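Local coordinates for protein putative arylalkylamine N-Acetyltransferase 7 (PDB 4FD7) that probably transfers an acetyl group from acetyl-CoA to an amine, as a GNAT-fold member of the insect arylalkylamine N-acetyltransferase family, at residues Ile138-Asn149 against Leu175-Thr186. Sequence-based numbering, arbitrary orientation.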
ATOM      1  N   ILE A 138      -5.607   6.861 -14.525  1.00 16.68           N
ATOM      2  CA  ILE A 138      -6.755   6.155 -13.939  1.00 15.54           C
ATOM      3  C   ILE A 138      -8.110   6.881 -14.082  1.00 15.53           C
ATOM      4  O   ILE A 138      -9.123   6.260 -14.461  1.00 14.77           O
ATOM      5  CB  ILE A 138      -6.471   5.814 -12.454  1.00 16.23           C
ATOM      6  CG1 ILE A 138      -5.243   4.896 -12.339  1.00 15.31           C
ATOM      7  CG2 ILE A 138      -7.676   5.152 -11.815  1.00 14.61           C
ATOM      8  CD1 ILE A 138      -5.457   3.496 -12.968  1.00 14.41           C
ATOM      9  N   PHE A 139      -8.131   8.184 -13.821  1.00 15.64           N
ATOM     10  CA  PHE A 139      -9.401   8.919 -13.774  1.00 14.77           C
ATOM     11  C   PHE A 139     -10.066   8.974 -15.128  1.00 14.70           C
ATOM     12  O   PHE A 139     -11.247   8.686 -15.249  1.00 14.97           O
ATOM     13  CB  PHE A 139      -9.214  10.347 -13.252  1.00 16.73           C
ATOM     14  CG  PHE A 139      -8.627  10.408 -11.876  1.00 18.07           C
ATOM     15  CD1 PHE A 139      -9.396  10.087 -10.763  1.00 14.98           C
ATOM     16  CD2 PHE A 139      -7.301  10.768 -11.696  1.00 18.45           C
ATOM     17  CE1 PHE A 139      -8.850  10.144  -9.484  1.00 17.23           C
ATOM     18  CE2 PHE A 139      -6.752  10.824 -10.415  1.00 17.23           C
ATOM     19  CZ  PHE A 139      -7.530  10.502  -9.316  1.00 17.53           C
ATOM     20  N   ASP A 140      -9.300   9.323 -16.157  1.00 15.57           N
ATOM     21  CA  ASP A 140      -9.857   9.372 -17.506  1.00 16.94           C
ATOM     22  C   ASP A 140     -10.131   7.986 -18.089  1.00 15.68           C
ATOM     23  O   ASP A 140     -11.110   7.795 -18.794  1.00 16.56           O
ATOM     24  CB  ASP A 140      -8.949  10.165 -18.441  1.00 18.87           C
ATOM     25  CG  ASP A 140      -8.992  11.658 -18.168  1.00 20.40           C
ATOM     26  OD1 ASP A 140      -9.996  12.136 -17.606  1.00 19.65           O
ATOM     27  OD2 ASP A 140      -8.024  12.356 -18.536  1.00 22.04           O
ATOM     28  N   ARG A 141      -9.260   7.025 -17.802  1.00 15.86           N
ATOM     29  CA  ARG A 141      -9.443   5.672 -18.313  1.00 15.47           C
ATOM     30  C   ARG A 141     -10.714   5.025 -17.787  1.00 16.28           C
ATOM     31  O   ARG A 141     -11.395   4.302 -18.517  1.00 16.19           O
ATOM     32  CB  ARG A 141      -8.240   4.796 -17.976  1.00 16.11           C
ATOM     33  CG  ARG A 141      -7.169   4.848 -19.050  1.00 17.90           C
ATOM     34  CD  ARG A 141      -6.004   3.937 -18.736  1.00 18.95           C
ATOM     35  NE  ARG A 141      -6.414   2.551 -18.510  1.00 19.84           N
ATOM     36  CZ  ARG A 141      -6.094   1.855 -17.422  1.00 20.54           C
ATOM     37  NH1 ARG A 141      -5.366   2.422 -16.463  1.00 19.59           N
ATOM     38  NH2 ARG A 141      -6.501   0.594 -17.284  1.00 17.74           N
ATOM     39  N   TYR A 142     -11.029   5.272 -16.522  1.00 13.62           N
ATOM     40  CA  TYR A 142     -12.236   4.682 -15.953  1.00 17.23           C
ATOM     41  C   TYR A 142     -13.410   5.655 -15.811  1.00 16.51           C
ATOM     42  O   TYR A 142     -14.498   5.249 -15.389  1.00 15.57           O
ATOM     43  CB  TYR A 142     -11.922   4.067 -14.595  1.00 14.87           C
ATOM     44  CG  TYR A 142     -11.131   2.781 -14.654  1.00 15.75           C
ATOM     45  CD1 TYR A 142      -9.769   2.760 -14.392  1.00 16.09           C
ATOM     46  CD2 TYR A 142     -11.761   1.575 -14.929  1.00 16.16           C
ATOM     47  CE1 TYR A 142      -9.052   1.559 -14.411  1.00 16.66           C
ATOM     48  CE2 TYR A 142     -11.057   0.387 -14.960  1.00 15.36           C
ATOM     49  CZ  TYR A 142      -9.710   0.375 -14.704  1.00 18.42           C
ATOM     50  OH  TYR A 142      -9.036  -0.839 -14.738  1.00 16.52           O
ATOM     51  N   ASN A 143     -13.191   6.920 -16.166  1.00 15.65           N
ATOM     52  CA  ASN A 143     -14.203   7.964 -16.011  1.00 14.82           C
ATOM     53  C   ASN A 143     -14.699   7.996 -14.576  1.00 16.82           C
ATOM     54  O   ASN A 143     -15.905   7.883 -14.312  1.00 15.30           O
ATOM     55  CB  ASN A 143     -15.388   7.759 -16.973  1.00 18.59           C
ATOM     56  CG  ASN A 143     -16.281   8.986 -17.066  1.00 22.20           C
ATOM     57  OD1 ASN A 143     -15.797  10.111 -17.006  1.00 20.68           O
ATOM     58  ND2 ASN A 143     -17.587   8.773 -17.225  1.00 23.95           N
ATOM     59  N   VAL A 144     -13.749   8.078 -13.647  1.00 14.13           N
ATOM     60  CA  VAL A 144     -14.068   8.246 -12.239  1.00 16.64           C
ATOM     61  C   VAL A 144     -13.323   9.454 -11.693  1.00 15.29           C
ATOM     62  O   VAL A 144     -12.325   9.895 -12.275  1.00 17.08           O
ATOM     63  CB  VAL A 144     -13.696   7.001 -11.402  1.00 15.61           C
ATOM     64  CG1 VAL A 144     -14.463   5.793 -11.893  1.00 16.25           C
ATOM     65  CG2 VAL A 144     -12.191   6.744 -11.472  1.00 16.54           C
ATOM     66  N   ASP A 145     -13.813   9.975 -10.573  1.00 16.77           N
ATOM     67  CA  ASP A 145     -13.183  11.093  -9.896  1.00 17.14           C
ATOM     68  C   ASP A 145     -12.377  10.651  -8.678  1.00 17.50           C
ATOM     69  O   ASP A 145     -11.574  11.419  -8.154  1.00 17.35           O
ATOM     70  CB  ASP A 145     -14.245  12.116  -9.481  1.00 17.54           C
ATOM     71  CG  ASP A 145     -14.865  12.820 -10.668  1.00 20.60           C
ATOM     72  OD1 ASP A 145     -14.177  12.968 -11.707  1.00 18.73           O
ATOM     73  OD2 ASP A 145     -16.047  13.230 -10.565  1.00 20.83           O
ATOM     74  N   HIS A 146     -12.585   9.418  -8.227  1.00 16.05           N
ATOM     75  CA  HIS A 146     -11.881   8.932  -7.045  1.00 16.08           C
ATOM     76  C   HIS A 146     -11.448   7.480  -7.189  1.00 15.88           C
ATOM     77  O   HIS A 146     -12.083   6.705  -7.908  1.00 15.81           O
ATOM     78  CB  HIS A 146     -12.760   9.053  -5.799  1.00 17.12           C
ATOM     79  CG  HIS A 146     -13.450  10.374  -5.664  1.00 18.69           C
ATOM     80  ND1 HIS A 146     -12.792  11.516  -5.266  1.00 19.01           N
ATOM     81  CD2 HIS A 146     -14.743  10.728  -5.862  1.00 19.21           C
ATOM     82  CE1 HIS A 146     -13.649  12.524  -5.233  1.00 20.22           C
ATOM     83  NE2 HIS A 146     -14.837  12.072  -5.587  1.00 21.96           N
ATOM     84  N   TYR A 147     -10.372   7.115  -6.490  1.00 14.86           N
ATOM     85  CA  TYR A 147     -10.024   5.700  -6.310  1.00 14.06           C
ATOM     86  C   TYR A 147      -9.218   5.436  -5.039  1.00 12.03           C
ATOM     87  O   TYR A 147      -8.488   6.286  -4.568  1.00 12.42           O
ATOM     88  CB  TYR A 147      -9.298   5.123  -7.525  1.00 15.66           C
ATOM     89  CG  TYR A 147      -7.906   5.666  -7.809  1.00 14.65           C
ATOM     90  CD1 TYR A 147      -6.778   5.155  -7.163  1.00 12.86           C
ATOM     91  CD2 TYR A 147      -7.714   6.653  -8.761  1.00 16.13           C
ATOM     92  CE1 TYR A 147      -5.502   5.635  -7.457  1.00 15.30           C
ATOM     93  CE2 TYR A 147      -6.459   7.129  -9.062  1.00 15.48           C
ATOM     94  CZ  TYR A 147      -5.357   6.620  -8.413  1.00 16.96           C
ATOM     95  OH  TYR A 147      -4.104   7.109  -8.717  1.00 18.26           O
ATOM     96  N   LEU A 148      -9.344   4.231  -4.499  1.00 13.01           N
ATOM     97  CA  LEU A 148      -8.617   3.856  -3.294  1.00 11.75           C
ATOM     98  C   LEU A 148      -7.156   3.569  -3.637  1.00 12.69           C
ATOM     99  O   LEU A 148      -6.869   2.663  -4.401  1.00 12.12           O
ATOM    100  CB  LEU A 148      -9.234   2.606  -2.665  1.00 11.73           C
ATOM    101  CG  LEU A 148      -8.608   2.192  -1.334  1.00 11.90           C
ATOM    102  CD1 LEU A 148      -8.769   3.293  -0.298  1.00 10.26           C
ATOM    103  CD2 LEU A 148      -9.235   0.887  -0.845  1.00 15.06           C
ATOM    104  N   ASN A 149      -6.253   4.354  -3.060  1.00 14.40           N
ATOM    105  CA  ASN A 149      -4.821   4.246  -3.298  1.00 12.83           C
ATOM    106  C   ASN A 149      -4.126   3.839  -2.012  1.00 13.27           C
ATOM    107  O   ASN A 149      -4.755   3.773  -0.938  1.00 13.84           O
ATOM    108  CB  ASN A 149      -4.289   5.594  -3.767  1.00 14.54           C
ATOM    109  CG  ASN A 149      -2.913   5.507  -4.424  1.00 15.21           C
ATOM    110  OD1 ASN A 149      -2.337   4.430  -4.604  1.00 16.08           O
ATOM    111  ND2 ASN A 149      -2.386   6.661  -4.792  1.00 19.68           N
ATOM    112  N   LEU A 175     -14.447  -3.045   1.504  1.00 14.44           N
ATOM    113  CA  LEU A 175     -14.237  -1.677   1.998  1.00 15.29           C
ATOM    114  C   LEU A 175     -14.719  -0.647   0.974  1.00 13.89           C
ATOM    115  O   LEU A 175     -15.414   0.304   1.334  1.00 14.95           O
ATOM    116  CB  LEU A 175     -12.761  -1.424   2.338  1.00 16.32           C
ATOM    117  CG  LEU A 175     -12.358   0.013   2.703  1.00 15.33           C
ATOM    118  CD1 LEU A 175     -13.103   0.534   3.944  1.00 15.29           C
ATOM    119  CD2 LEU A 175     -10.851   0.132   2.901  1.00 13.02           C
ATOM    120  N   CYS A 176     -14.376  -0.849  -0.296  1.00 12.97           N
ATOM    121  CA  CYS A 176     -14.786   0.090  -1.342  1.00 13.10           C
ATOM    122  C   CYS A 176     -16.292   0.064  -1.537  1.00 15.00           C
ATOM    123  O   CYS A 176     -16.912   1.090  -1.780  1.00 11.71           O
ATOM    124  CB  CYS A 176     -14.115  -0.222  -2.675  1.00 15.87           C
ATOM    125  SG  CYS A 176     -12.394   0.260  -2.775  1.00 14.85           S
ATOM    126  N   ARG A 177     -16.879  -1.122  -1.456  1.00 14.08           N
ATOM    127  CA  ARG A 177     -18.315  -1.220  -1.653  1.00 17.14           C
ATOM    128  C   ARG A 177     -19.014  -0.445  -0.556  1.00 15.29           C
ATOM    129  O   ARG A 177     -20.036   0.207  -0.790  1.00 15.61           O
ATOM    130  CB  ARG A 177     -18.770  -2.685  -1.646  1.00 16.04           C
ATOM    131  CG  ARG A 177     -18.305  -3.479  -2.857  1.00 19.56           C
ATOM    132  CD  ARG A 177     -19.179  -4.717  -3.096  1.00 19.00           C
ATOM    133  NE  ARG A 177     -18.592  -5.601  -4.097  1.00 23.85           N
ATOM    134  CZ  ARG A 177     -18.491  -6.919  -3.974  1.00 24.34           C
ATOM    135  NH1 ARG A 177     -18.949  -7.525  -2.883  1.00 24.10           N
ATOM    136  NH2 ARG A 177     -17.937  -7.638  -4.946  1.00 23.03           N
ATOM    137  N   ALA A 178     -18.457  -0.524   0.645  1.00 14.43           N
ATOM    138  CA  ALA A 178     -19.056   0.112   1.809  1.00 15.15           C
ATOM    139  C   ALA A 178     -19.004   1.642   1.756  1.00 16.56           C
ATOM    140  O   ALA A 178     -19.967   2.307   2.122  1.00 13.53           O
ATOM    141  CB  ALA A 178     -18.425  -0.407   3.096  1.00 15.54           C
ATOM    142  N   VAL A 179     -17.889   2.191   1.286  1.00 15.89           N
ATOM    143  CA  VAL A 179     -17.727   3.641   1.247  1.00 15.53           C
ATOM    144  C   VAL A 179     -18.091   4.262  -0.099  1.00 16.06           C
ATOM    145  O   VAL A 179     -18.012   5.477  -0.260  1.00 16.96           O
ATOM    146  CB  VAL A 179     -16.303   4.044   1.613  1.00 16.60           C
ATOM    147  CG1 VAL A 179     -15.914   3.385   2.933  1.00 17.85           C
ATOM    148  CG2 VAL A 179     -15.362   3.633   0.501  1.00 15.52           C
ATOM    149  N   GLY A 180     -18.484   3.427  -1.055  1.00 14.93           N
ATOM    150  CA  GLY A 180     -18.992   3.888  -2.338  1.00 17.11           C
ATOM    151  C   GLY A 180     -17.946   4.206  -3.394  1.00 19.28           C
ATOM    152  O   GLY A 180     -18.179   5.027  -4.280  1.00 19.71           O
ATOM    153  N   LEU A 181     -16.785   3.568  -3.306  1.00 16.59           N
ATOM    154  CA  LEU A 181     -15.771   3.733  -4.346  1.00 15.26           C
ATOM    155  C   LEU A 181     -15.877   2.591  -5.335  1.00 18.44           C
ATOM    156  O   LEU A 181     -16.160   1.453  -4.942  1.00 16.23           O
ATOM    157  CB  LEU A 181     -14.373   3.770  -3.721  1.00 16.58           C
ATOM    158  CG  LEU A 181     -14.027   4.970  -2.831  1.00 13.93           C
ATOM    159  CD1 LEU A 181     -12.789   4.640  -2.008  1.00 15.01           C
ATOM    160  CD2 LEU A 181     -13.778   6.235  -3.659  1.00 14.17           C
ATOM    161  N   LYS A 182     -15.631   2.882  -6.611  1.00 15.51           N
ATOM    162  CA  LYS A 182     -15.770   1.861  -7.659  1.00 19.77           C
ATOM    163  C   LYS A 182     -14.460   1.140  -7.950  1.00 18.48           C
ATOM    164  O   LYS A 182     -14.450   0.069  -8.550  1.00 18.61           O
ATOM    165  CB  LYS A 182     -16.259   2.497  -8.967  1.00 19.05           C
ATOM    166  CG  LYS A 182     -17.538   3.337  -8.852  1.00 20.67           C
ATOM    167  CD  LYS A 182     -17.951   3.811 -10.247  1.00 25.82           C
ATOM    168  CE  LYS A 182     -19.214   4.654 -10.201  1.00 24.08           C
ATOM    169  NZ  LYS A 182     -19.676   4.955 -11.584  1.00 30.26           N
ATOM    170  N   LEU A 183     -13.353   1.741  -7.529  1.00 15.37           N
ATOM    171  CA  LEU A 183     -12.056   1.347  -8.044  1.00 15.28           C
ATOM    172  C   LEU A 183     -10.975   1.528  -7.015  1.00 14.04           C
ATOM    173  O   LEU A 183     -10.989   2.505  -6.261  1.00 14.35           O
ATOM    174  CB  LEU A 183     -11.714   2.245  -9.239  1.00 18.16           C
ATOM    175  CG  LEU A 183     -10.503   2.000 -10.119  1.00 19.70           C
ATOM    176  CD1 LEU A 183     -10.638   0.701 -10.908  1.00 17.63           C
ATOM    177  CD2 LEU A 183     -10.373   3.164 -11.069  1.00 18.18           C
ATOM    178  N   SER A 184     -10.034   0.589  -6.990  1.00 14.92           N
ATOM    179  CA  SER A 184      -8.765   0.820  -6.298  1.00 12.61           C
ATOM    180  C   SER A 184      -7.659   0.729  -7.338  1.00 12.99           C
ATOM    181  O   SER A 184      -7.754  -0.064  -8.267  1.00 13.04           O
ATOM    182  CB  SER A 184      -8.533  -0.223  -5.199  1.00 11.78           C
ATOM    183  OG  SER A 184      -7.318   0.058  -4.494  1.00 12.07           O
ATOM    184  N   ALA A 185      -6.627   1.551  -7.209  1.00 11.87           N
ATOM    185  CA  ALA A 185      -5.429   1.407  -8.045  1.00 10.47           C
ATOM    186  C   ALA A 185      -4.220   1.733  -7.202  1.00 11.27           C
ATOM    187  O   ALA A 185      -4.296   2.510  -6.269  1.00 14.02           O
ATOM    188  CB  ALA A 185      -5.468   2.305  -9.250  1.00 11.67           C
ATOM    189  N   THR A 186      -3.094   1.131  -7.536  1.00 13.20           N
ATOM    190  CA  THR A 186      -1.927   1.268  -6.679  1.00 15.00           C
ATOM    191  C   THR A 186      -0.683   0.995  -7.499  1.00 14.43           C
ATOM    192  O   THR A 186      -0.747   0.283  -8.509  1.00 12.18           O
ATOM    193  CB  THR A 186      -2.063   0.325  -5.442  1.00 13.84           C
ATOM    194  OG1 THR A 186      -2.986   0.908  -4.513  1.00 13.65           O
ATOM    195  CG2 THR A 186      -0.731   0.088  -4.728  1.00 14.80           C
TER
HETATM  196  O   HOH W   1     -17.958   6.673 -12.549  1.00 27.36           O
HETATM  197  O   HOH W   2     -13.760   4.996  -7.464  1.00 31.89           O
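The backbone oxygen of Leu-148 is gripped by two donors of the neighbouring strand. Ser-184 OG donates to Leu-148 O at 2.6 Å, and Ala-185 N donates to the same oxygen at 3.0 Å. They arrive from opposite faces of the carbonyl plane, the hydroxyl well above it. Ser-184 OG sits anti to its backbone N (chi1 -177°), which turns it to this oxygen; Arg-172 also bonds it. The site joins two strands of the GNAT fold, 146-155 and 183-188, which run in roughly the same direction and splay apart, bridged near their N-terminal ends. In GNAT enzymes the cleft where these strands diverge receives acetyl-CoA, and the same probably holds here. The strand directions differ by 51°, and a single bridge pairs Leu-148 with Ser-184. At the same strand edge, Leu-148 N donates to Leu-183 O at 3.0 Å, in the carbonyl plane and on a lone pair.

Apolar side chains pack on helix 172-179 and on helix 138-142. Leu-148 CD2 lies against Cys-176 SG (3.8 Å) and meets Leu-175 CD2, so strand 146-155 packs on helix 172-179. Leu-181 adds both methyls, CD1 to Leu-148 CB and CD2 to His-146 CB.

Leu-183 points its fork at helix 138-142. Extended from the backbone N (chi1 -173°), it reaches Tyr-142 with both methyls. CD1 sits over the centre of that ring, a CH-pi contact 3.9 Å from the centroid. The ring's hydroxyl is bonded to Ser-234. Ala-185 CB rests against Tyr-147 CD1 and Ile-138 CD1. A water links Asn-143 O to Lys-182 NZ. Leu-183 CD2 presses closely on Ile-138 CG2 (3.4 Å), tighter than usual for two methyls, with Val-144 CG2 at 4.0 Å from the same Leu-183 CD2.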